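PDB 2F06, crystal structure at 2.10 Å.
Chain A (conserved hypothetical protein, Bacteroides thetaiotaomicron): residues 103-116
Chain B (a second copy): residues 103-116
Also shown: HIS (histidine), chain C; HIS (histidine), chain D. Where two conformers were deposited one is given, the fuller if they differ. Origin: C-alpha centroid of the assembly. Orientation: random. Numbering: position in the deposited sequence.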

# COMPACT_ATOMS: atom_id res chain seq x y z
N MSE A 103 -10.87 -2.23 -6.38
CA MSE A 103 -12.24 -2.73 -6.21
C MSE A 103 -12.22 -3.67 -5.05
O MSE A 103 -11.14 -4.12 -4.67
CB MSE A 103 -12.71 -3.48 -7.49
CG MSE A 103 -12.30 -4.96 -7.58
SE MSE A 103 -12.88 -5.58 -9.35
CE MSE A 103 -11.63 -7.10 -9.69
N TYR A 104 -13.38 -3.94 -4.46
CA TYR A 104 -13.54 -4.97 -3.48
C TYR A 104 -14.93 -5.53 -3.68
O TYR A 104 -15.85 -4.81 -4.17
CB TYR A 104 -13.29 -4.44 -2.01
CG TYR A 104 -13.88 -3.09 -1.63
CD1 TYR A 104 -13.26 -1.88 -2.05
CD2 TYR A 104 -14.99 -2.98 -0.79
CE1 TYR A 104 -13.77 -0.62 -1.64
CE2 TYR A 104 -15.55 -1.70 -0.43
CZ TYR A 104 -14.90 -0.54 -0.84
OH TYR A 104 -15.37 0.71 -0.48
N SER A 105 -15.11 -6.82 -3.35
CA SER A 105 -16.36 -7.47 -3.62
C SER A 105 -16.54 -8.81 -2.95
O SER A 105 -15.56 -9.45 -2.59
CB SER A 105 -16.49 -7.66 -5.12
OG SER A 105 -15.35 -8.32 -5.60
N PHE A 106 -17.81 -9.17 -2.68
CA PHE A 106 -18.16 -10.46 -2.06
C PHE A 106 -19.31 -11.02 -2.89
O PHE A 106 -20.15 -10.25 -3.39
CB PHE A 106 -18.65 -10.35 -0.59
CG PHE A 106 -17.62 -10.69 0.47
CD1 PHE A 106 -16.61 -9.78 0.83
CD2 PHE A 106 -17.68 -11.92 1.14
CE1 PHE A 106 -15.65 -10.10 1.82
CE2 PHE A 106 -16.75 -12.27 2.10
CZ PHE A 106 -15.72 -11.34 2.47
N ALA A 107 -19.39 -12.33 -2.96
CA ALA A 107 -20.60 -13.01 -3.40
C ALA A 107 -21.70 -12.91 -2.34
O ALA A 107 -21.47 -13.16 -1.17
CB ALA A 107 -20.30 -14.49 -3.71
N ASN A 108 -22.90 -12.55 -2.79
CA ASN A 108 -24.11 -12.48 -1.96
C ASN A 108 -25.17 -13.40 -2.61
O ASN A 108 -25.92 -13.03 -3.53
CB ASN A 108 -24.52 -10.99 -1.78
CG ASN A 108 -25.98 -10.80 -1.42
OD1 ASN A 108 -26.82 -10.56 -2.31
ND2 ASN A 108 -26.30 -10.87 -0.14
N ASN A 109 -25.20 -14.63 -2.10
CA ASN A 109 -25.98 -15.72 -2.63
C ASN A 109 -25.85 -15.88 -4.15
O ASN A 109 -24.82 -16.32 -4.63
CB ASN A 109 -27.44 -15.60 -2.18
CG ASN A 109 -27.64 -16.07 -0.76
OD1 ASN A 109 -28.14 -17.17 -0.54
ND2 ASN A 109 -27.21 -15.26 0.20
N ASN A 110 -26.89 -15.51 -4.90
CA ASN A 110 -26.92 -15.66 -6.33
C ASN A 110 -26.27 -14.53 -7.15
O ASN A 110 -26.11 -14.63 -8.38
CB ASN A 110 -28.38 -15.85 -6.74
CG ASN A 110 -29.02 -17.13 -6.18
OD1 ASN A 110 -30.24 -17.21 -6.08
ND2 ASN A 110 -28.21 -18.12 -5.83
N VAL A 111 -25.96 -13.40 -6.50
CA VAL A 111 -25.25 -12.31 -7.20
C VAL A 111 -23.97 -11.98 -6.45
O VAL A 111 -23.63 -12.58 -5.45
CB VAL A 111 -26.12 -11.02 -7.35
CG1 VAL A 111 -27.40 -11.26 -8.18
CG2 VAL A 111 -26.45 -10.46 -5.99
N ALA A 112 -23.25 -10.98 -6.93
CA ALA A 112 -22.06 -10.53 -6.27
C ALA A 112 -22.11 -9.03 -6.35
O ALA A 112 -22.55 -8.49 -7.33
CB ALA A 112 -20.85 -11.07 -6.98
N ASN A 113 -21.71 -8.37 -5.27
CA ASN A 113 -21.70 -6.92 -5.19
C ASN A 113 -20.27 -6.46 -5.34
O ASN A 113 -19.37 -7.01 -4.72
CB ASN A 113 -22.28 -6.50 -3.82
CG ASN A 113 -23.77 -6.78 -3.74
OD1 ASN A 113 -24.25 -7.55 -2.88
ND2 ASN A 113 -24.51 -6.23 -4.66
N VAL A 114 -20.04 -5.46 -6.17
CA VAL A 114 -18.69 -5.02 -6.44
C VAL A 114 -18.65 -3.52 -6.30
O VAL A 114 -19.46 -2.83 -6.89
CB VAL A 114 -18.18 -5.40 -7.90
CG1 VAL A 114 -16.65 -5.19 -7.99
CG2 VAL A 114 -18.58 -6.86 -8.24
N VAL A 115 -17.71 -3.03 -5.49
CA VAL A 115 -17.37 -1.62 -5.41
C VAL A 115 -16.11 -1.32 -6.21
O VAL A 115 -15.04 -1.92 -6.01
CB VAL A 115 -17.15 -1.20 -3.95
CG1 VAL A 115 -16.51 0.21 -3.85
CG2 VAL A 115 -18.45 -1.31 -3.18
N ILE A 116 -16.26 -0.35 -7.11
CA ILE A 116 -15.21 0.03 -8.02
C ILE A 116 -14.78 1.44 -7.89
O ILE A 116 -15.62 2.35 -7.94
CB ILE A 116 -15.73 -0.01 -9.48
CG1 ILE A 116 -16.31 -1.37 -9.80
CG2 ILE A 116 -14.58 0.21 -10.44
CD1 ILE A 116 -15.24 -2.42 -9.90
N HIS C . -23.32 -4.35 9.17
CA HIS C . -22.51 -4.84 10.35
C HIS C . -21.81 -3.83 11.20
O HIS C . -22.05 -2.62 11.17
CB HIS C . -21.50 -5.94 9.97
CG HIS C . -20.50 -5.58 8.89
ND1 HIS C . -20.84 -5.48 7.54
CD2 HIS C . -19.15 -5.44 8.94
CE1 HIS C . -19.75 -5.23 6.83
NE2 HIS C . -18.71 -5.21 7.66
OXT HIS C . -20.92 -4.22 11.96
N HIS D . -18.53 -15.21 -8.48
CA HIS D . -18.42 -14.30 -9.68
C HIS D . -17.22 -14.42 -10.56
O HIS D . -16.44 -15.38 -10.54
CB HIS D . -18.61 -12.81 -9.31
CG HIS D . -17.66 -12.27 -8.26
ND1 HIS D . -17.77 -12.57 -6.91
CD2 HIS D . -16.69 -11.32 -8.35
CE1 HIS D . -16.86 -11.88 -6.23
NE2 HIS D . -16.20 -11.11 -7.08
OXT HIS D . -16.97 -13.49 -11.34
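Chain B, residues 103-116: MYSFANNNVANVVI

Chain B repeats the hairpin of chain A through an exact two-fold axis: strands 103-108 and 111-116 joined by a type II' turn from Asn B108 to Val B111. The two 103-108 strands run in the same general direction, crossing at -45° with axes 6.5 Å apart at closest. They converge toward the turns: CA to CA, Tyr A104 and Tyr B104 are 7.8 Å apart, Phe A106 and Phe B106 5.9 Å, Asn A108 and Asn B108 5.2 Å. Strand alternation points Tyr B104 and Phe B106 toward chain A and Ser B105 away, where its OG (chi1 54°, p) hydrogen-bonds NE2 of the chain C histidine at 3.3 Å. Phe B106 CB meets Phe A106 CB at 3.5 Å, and chi1 of -101°, between wells, accompanies a ring laid across the opposing hairpin: CE1 lies 3.4 Å from Ser A105 CA, CE2 3.5 Å from Asn A113 CB, CZ 3.8 Å from Val A115 CG2. Asn A113 O lies over one ring face, Tyr A104 O at the edge. Tyr B104 (p, chi2 -77°) places CD2 3.9 Å from Phe A106 CE1. Asn B113 takes m, and water 2 lies 3.2 Å from Asn B113 OD1 and 2.6 Å from Ala A107 O, within hydrogen-bonding reach of both chains. Asn B108 (t) points sideways from CA to CB, but its amide end approaches chain A.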

# COMPACT_ATOMS: atom_id res chain seq x y z
N MSE B 103 -8.50 -6.83 6.69
CA MSE B 103 -9.77 -7.56 6.57
C MSE B 103 -10.51 -6.95 5.42
O MSE B 103 -10.17 -5.85 5.03
CB MSE B 103 -10.61 -7.42 7.87
CG MSE B 103 -11.49 -6.16 7.97
SE MSE B 103 -12.28 -6.19 9.76
CE MSE B 103 -12.64 -4.24 10.09
N TYR B 104 -11.48 -7.68 4.87
CA TYR B 104 -12.39 -7.15 3.91
C TYR B 104 -13.71 -7.86 4.15
O TYR B 104 -13.73 -9.02 4.65
CB TYR B 104 -11.87 -7.32 2.43
CG TYR B 104 -11.22 -8.65 2.05
CD1 TYR B 104 -9.88 -8.94 2.44
CD2 TYR B 104 -11.87 -9.58 1.23
CE1 TYR B 104 -9.26 -10.14 2.02
CE2 TYR B 104 -11.26 -10.83 0.87
CZ TYR B 104 -9.94 -11.08 1.25
OH TYR B 104 -9.29 -12.24 0.89
N SER B 105 -14.83 -7.18 3.84
CA SER B 105 -16.11 -7.72 4.15
C SER B 105 -17.28 -7.00 3.51
O SER B 105 -17.15 -5.84 3.13
CB SER B 105 -16.30 -7.68 5.66
OG SER B 105 -16.07 -6.37 6.12
N PHE B 106 -18.37 -7.75 3.28
CA PHE B 106 -19.61 -7.20 2.68
C PHE B 106 -20.75 -7.71 3.55
O PHE B 106 -20.69 -8.84 4.06
CB PHE B 106 -19.88 -7.67 1.23
CG PHE B 106 -19.51 -6.67 0.14
CD1 PHE B 106 -18.17 -6.48 -0.25
CD2 PHE B 106 -20.50 -5.93 -0.51
CE1 PHE B 106 -17.83 -5.55 -1.27
CE2 PHE B 106 -20.20 -5.01 -1.49
CZ PHE B 106 -18.84 -4.82 -1.90
N ALA B 107 -21.81 -6.93 3.64
CA ALA B 107 -23.09 -7.41 4.12
C ALA B 107 -23.75 -8.34 3.09
O ALA B 107 -23.82 -8.01 1.92
CB ALA B 107 -24.02 -6.23 4.44
N ASN B 108 -24.23 -9.48 3.56
CA ASN B 108 -24.97 -10.47 2.77
C ASN B 108 -26.34 -10.69 3.46
O ASN B 108 -26.51 -11.49 4.40
CB ASN B 108 -24.10 -11.74 2.58
CG ASN B 108 -24.89 -12.99 2.26
OD1 ASN B 108 -25.22 -13.78 3.16
ND2 ASN B 108 -25.19 -13.20 0.99
N ASN B 109 -27.32 -9.92 2.96
CA ASN B 109 -28.64 -9.82 3.53
C ASN B 109 -28.63 -9.60 5.05
O ASN B 109 -28.30 -8.51 5.51
CB ASN B 109 -29.50 -11.02 3.11
CG ASN B 109 -30.02 -10.89 1.71
OD1 ASN B 109 -31.20 -10.57 1.51
ND2 ASN B 109 -29.15 -11.09 0.73
N ASN B 110 -28.99 -10.62 5.82
CA ASN B 110 -29.10 -10.53 7.25
C ASN B 110 -27.79 -10.75 8.04
O ASN B 110 -27.73 -10.54 9.26
CB ASN B 110 -30.16 -11.53 7.71
CG ASN B 110 -31.57 -11.20 7.18
OD1 ASN B 110 -32.42 -12.09 7.11
ND2 ASN B 110 -31.82 -9.94 6.81
N VAL B 111 -26.74 -11.24 7.37
CA VAL B 111 -25.43 -11.39 8.03
C VAL B 111 -24.37 -10.63 7.25
O VAL B 111 -24.65 -9.99 6.25
CB VAL B 111 -25.00 -12.88 8.19
CG1 VAL B 111 -25.98 -13.69 9.06
CG2 VAL B 111 -24.81 -13.51 6.84
N ALA B 112 -23.14 -10.71 7.69
CA ALA B 112 -22.05 -10.09 6.99
C ALA B 112 -20.92 -11.09 7.05
O ALA B 112 -20.77 -11.76 8.04
CB ALA B 112 -21.66 -8.81 7.68
N ASN B 113 -20.19 -11.23 5.96
CA ASN B 113 -19.08 -12.15 5.86
C ASN B 113 -17.80 -11.34 5.97
O ASN B 113 -17.67 -10.31 5.33
CB ASN B 113 -19.17 -12.88 4.50
CG ASN B 113 -20.34 -13.84 4.46
OD1 ASN B 113 -21.26 -13.72 3.63
ND2 ASN B 113 -20.36 -14.76 5.40
N VAL B 114 -16.87 -11.80 6.78
CA VAL B 114 -15.65 -11.04 7.01
C VAL B 114 -14.48 -11.97 6.84
O VAL B 114 -14.46 -13.03 7.45
CB VAL B 114 -15.58 -10.38 8.45
CG1 VAL B 114 -14.43 -9.34 8.50
CG2 VAL B 114 -16.95 -9.75 8.83
N VAL B 115 -13.53 -11.57 6.00
CA VAL B 115 -12.23 -12.22 5.90
C VAL B 115 -11.17 -11.44 6.66
O VAL B 115 -10.95 -10.23 6.44
CB VAL B 115 -11.81 -12.33 4.43
CG1 VAL B 115 -10.32 -12.76 4.30
CG2 VAL B 115 -12.74 -13.28 3.69
N ILE B 116 -10.50 -12.16 7.55
CA ILE B 116 -9.51 -11.58 8.42
C ILE B 116 -8.15 -12.16 8.27
O ILE B 116 -7.99 -13.39 8.33
CB ILE B 116 -9.83 -11.94 9.90
CG1 ILE B 116 -11.23 -11.51 10.25
CG2 ILE B 116 -8.90 -11.19 10.82
CD1 ILE B 116 -11.36 -10.01 10.34
O HOH W 1 -22.83 -8.83 -0.29
O HOH W 2 -21.39 -11.85 1.02